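Local coordinates for UPF0678 fatty acid-binding protein-like protein ERS007657_00996 (Mycobacterium tuberculosis, PDB 6R3W) that binds heme b in a wide surface cleft of an antiparallel beta-barrel and probably detoxifies peroxynitrite by isomerising it to nitrate, at residues P14-W19 with I134-L139. Residues are numbered along the deposited sequence; the frame is centred on the assembly and turned at random.
Sequences PLLGSW and IDGDEL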
ATOM      1  N   PRO A  14       8.346  12.617  -4.297  1.00 11.24           N
ATOM      2  CA  PRO A  14       7.576  12.319  -5.506  1.00 11.78           C
ATOM      3  C   PRO A  14       6.246  11.579  -5.240  1.00 10.33           C
ATOM      4  O   PRO A  14       5.417  11.532  -6.127  1.00 11.23           O
ATOM      5  CB  PRO A  14       8.534  11.443  -6.338  1.00 12.28           C
ATOM      6  CG  PRO A  14       9.905  11.956  -5.942  1.00 12.71           C
ATOM      7  CD  PRO A  14       9.762  12.176  -4.444  1.00 12.39           C
ATOM      8  N   LEU A  15       6.084  10.974  -4.074  1.00 10.01           N
ATOM      9  CA  LEU A  15       4.823  10.265  -3.773  1.00  9.50           C
ATOM     10  C   LEU A  15       3.690  11.272  -3.540  1.00  9.87           C
ATOM     11  O   LEU A  15       2.520  10.910  -3.714  1.00  9.84           O
ATOM     12  CB  LEU A  15       5.007   9.365  -2.546  1.00 10.20           C
ATOM     13  CG  LEU A  15       5.605   7.976  -2.783  1.00  9.91           C
ATOM     14  CD1 LEU A  15       7.017   8.055  -3.338  1.00 12.37           C
ATOM     15  CD2 LEU A  15       5.575   7.173  -1.485  1.00 11.86           C
ATOM     16  N   LEU A  16       4.006  12.468  -3.075  1.00  9.88           N
ATOM     17  CA  LEU A  16       2.967  13.440  -2.687  1.00 10.94           C
ATOM     18  C   LEU A  16       2.033  13.702  -3.870  1.00 10.94           C
ATOM     19  O   LEU A  16       2.525  13.977  -4.984  1.00 12.87           O
ATOM     20  CB  LEU A  16       3.625  14.730  -2.225  1.00 11.63           C
ATOM     21  CG  LEU A  16       4.355  14.648  -0.890  1.00 13.76           C
ATOM     22  CD1 LEU A  16       5.207  15.890  -0.676  1.00 15.15           C
ATOM     23  CD2 LEU A  16       3.377  14.466   0.262  1.00 13.95           C
ATOM     24  N   GLY A  17       0.743  13.739  -3.595  1.00 10.74           N
ATOM     25  CA  GLY A  17      -0.298  14.050  -4.565  1.00 12.40           C
ATOM     26  C   GLY A  17      -1.300  12.924  -4.732  1.00 10.79           C
ATOM     27  O   GLY A  17      -1.426  12.056  -3.825  1.00 11.33           O
ATOM     28  N   SER A  18      -2.057  13.004  -5.812  1.00 11.05           N
ATOM     29  CA  SER A  18      -3.208  12.140  -6.094  1.00 11.79           C
ATOM     30  C   SER A  18      -2.848  11.208  -7.235  1.00 10.62           C
ATOM     31  O   SER A  18      -2.186  11.646  -8.187  1.00 11.91           O
ATOM     32  CB  SER A  18      -4.417  12.957  -6.423  1.00 13.97           C
ATOM     33  OG  SER A  18      -4.884  13.645  -5.269  1.00 17.32           O
ATOM     34  N   TRP A  19      -3.250   9.960  -7.105  1.00 11.23           N
ATOM     35  CA  TRP A  19      -2.923   8.874  -8.037  1.00 11.70           C
ATOM     36  C   TRP A  19      -4.210   8.132  -8.384  1.00 10.07           C
ATOM     37  O   TRP A  19      -5.004   7.894  -7.473  1.00 12.03           O
ATOM     38  CB  TRP A  19      -1.895   7.932  -7.405  1.00 10.98           C
ATOM     39  CG  TRP A  19      -0.605   8.601  -7.034  1.00  9.83           C
ATOM     40  CD1 TRP A  19      -0.314   9.251  -5.869  1.00 10.30           C
ATOM     41  CD2 TRP A  19       0.599   8.615  -7.808  1.00  9.66           C
ATOM     42  NE1 TRP A  19       0.977   9.701  -5.883  1.00 10.63           N
ATOM     43  CE2 TRP A  19       1.564   9.337  -7.071  1.00  9.65           C
ATOM     44  CE3 TRP A  19       0.937   8.141  -9.073  1.00  9.85           C
ATOM     45  CZ2 TRP A  19       2.867   9.523  -7.538  1.00 10.77           C
ATOM     46  CZ3 TRP A  19       2.220   8.323  -9.532  1.00 10.99           C
ATOM     47  CH2 TRP A  19       3.156   9.051  -8.801  1.00 11.56           C
ATOM     48  N   ILE A 134       7.688   3.809  -7.839  1.00 10.08           N
ATOM     49  CA  ILE A 134       7.294   5.119  -8.400  1.00 11.94           C
ATOM     50  C   ILE A 134       8.345   5.489  -9.459  1.00 12.04           C
ATOM     51  O   ILE A 134       9.526   5.601  -9.119  1.00 14.77           O
ATOM     52  CB  ILE A 134       7.134   6.215  -7.317  1.00 12.26           C
ATOM     53  CG1 ILE A 134       5.960   5.955  -6.359  1.00 14.74           C
ATOM     54  CG2 ILE A 134       6.992   7.574  -7.989  1.00 14.74           C
ATOM     55  CD1 ILE A 134       6.140   4.783  -5.425  1.00 14.97           C
ATOM     56  N   ASP A 135       7.932   5.534 -10.710  1.00 11.86           N
ATOM     57  CA  ASP A 135       8.798   5.844 -11.869  1.00 12.02           C
ATOM     58  C   ASP A 135       8.209   7.063 -12.569  1.00 12.63           C
ATOM     59  O   ASP A 135       7.186   6.926 -13.238  1.00 12.37           O
ATOM     60  CB  ASP A 135       8.909   4.626 -12.783  1.00 14.39           C
ATOM     61  CG  ASP A 135       9.806   4.826 -13.976  1.00 17.56           C
ATOM     62  OD1 ASP A 135      10.269   5.952 -14.170  1.00 20.15           O
ATOM     63  OD2 ASP A 135      10.032   3.839 -14.699  1.00 22.85           O
ATOM     64  N   GLY A 136       8.712   8.241 -12.244  1.00 12.58           N
ATOM     65  CA  GLY A 136       8.117   9.482 -12.761  1.00 14.30           C
ATOM     66  C   GLY A 136       6.673   9.631 -12.316  1.00 14.03           C
ATOM     67  O   GLY A 136       6.447   9.845 -11.118  1.00 14.98           O
ATOM     68  N   ASP A 137       5.726   9.585 -13.255  1.00 13.08           N
ATOM     69  CA  ASP A 137       4.289   9.792 -12.976  1.00 12.45           C
ATOM     70  C   ASP A 137       3.533   8.455 -12.947  1.00 11.85           C
ATOM     71  O   ASP A 137       2.300   8.492 -12.954  1.00 12.45           O
ATOM     72  CB  ASP A 137       3.660  10.711 -14.011  1.00 14.08           C
ATOM     73  CG  ASP A 137       4.093  12.159 -13.893  1.00 16.94           C
ATOM     74  OD1 ASP A 137       4.739  12.517 -12.879  1.00 15.86           O
ATOM     75  OD2 ASP A 137       3.810  12.916 -14.836  1.00 26.17           O
ATOM     76  N   GLU A 138       4.238   7.336 -12.812  1.00 10.84           N
ATOM     77  CA  GLU A 138       3.641   5.987 -12.730  1.00 12.01           C
ATOM     78  C   GLU A 138       3.940   5.399 -11.355  1.00 10.90           C
ATOM     79  O   GLU A 138       5.124   5.239 -11.024  1.00 13.55           O
ATOM     80  CB  GLU A 138       4.203   5.118 -13.847  1.00 12.60           C
ATOM     81  CG  GLU A 138       3.641   3.710 -13.879  1.00 15.15           C
ATOM     82  CD  GLU A 138       4.503   2.736 -14.659  1.00 22.08           C
ATOM     83  OE1 GLU A 138       4.168   2.473 -15.812  1.00 28.50           O
ATOM     84  OE2 GLU A 138       5.626   2.433 -14.179  1.00 24.39           O
ATOM     85  N   LEU A 139       2.907   4.929 -10.676  1.00 10.66           N
ATOM     86  CA  LEU A 139       3.065   4.191  -9.407  1.00 10.57           C
ATOM     87  C   LEU A 139       2.528   2.789  -9.607  1.00 10.41           C
ATOM     88  O   LEU A 139       1.369   2.657 -10.013  1.00 11.92           O
ATOM     89  CB  LEU A 139       2.310   4.913  -8.294  1.00 10.62           C
ATOM     90  CG  LEU A 139       2.441   4.301  -6.895  1.00 11.16           C
ATOM     91  CD1 LEU A 139       2.083   5.342  -5.848  1.00 14.07           C
ATOM     92  CD2 LEU A 139       1.580   3.053  -6.723  1.00 12.80           C
TER
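The indole N-H of Trp19, whose ring meets Leu139 and the turn 135-138 across this contact, is spent on its own segment: NE1 donates to Leu15 O at 2.9 Å, nearly straight at 169°, with the carbonyl oxygen close to the ring plane but the donor tilted well out of the carbonyl plane. The bond spans the bend between the 3-10 end at Leu15 and the strand, and it helps hold the indole's rotation, with the six-membered ring directed at residues 134-139. With CG anti to the carbonyl carbon and beside the backbone N (chi1 -60°), the ring leaves strand 17-25 toward the beta-hairpin formed by strands 125-135 and 138-147. There Leu139 CB makes a CH-pi contact over one face, 3.9 Å from the centroid of the six-membered ring, while Leu139 CD1 lies above the same indole at 4.1 Å from CD2. The outer carbons of the six-membered ring run up to the backbone of the type II' turn, Trp19 CZ3 coming within 3.4 Å of Asp137 O in an oblique approach and CH2 reaching Gly136 O near the ring plane. Ile134 divides its branches: CG2 packs on Trp19 CH2 at 4.2 Å, and CG1 meets Leu15 CD1 at 3.8 Å. The case illustrates how the GXWXGXG tryptophan packs with Arg162 of strand 153-162 at the barrel end remote from the heme, consistent with the tryptophan-arginine pairing of calycins. Arg162 also salt-bridges Asp137 and hydrogen-bonds Pro14 O and Gly136 O, while Phe41 of strand 33-42 packs against Leu15, Trp19 and Leu139, and Ile104 of strand 103-118 against Pro14 and Leu15.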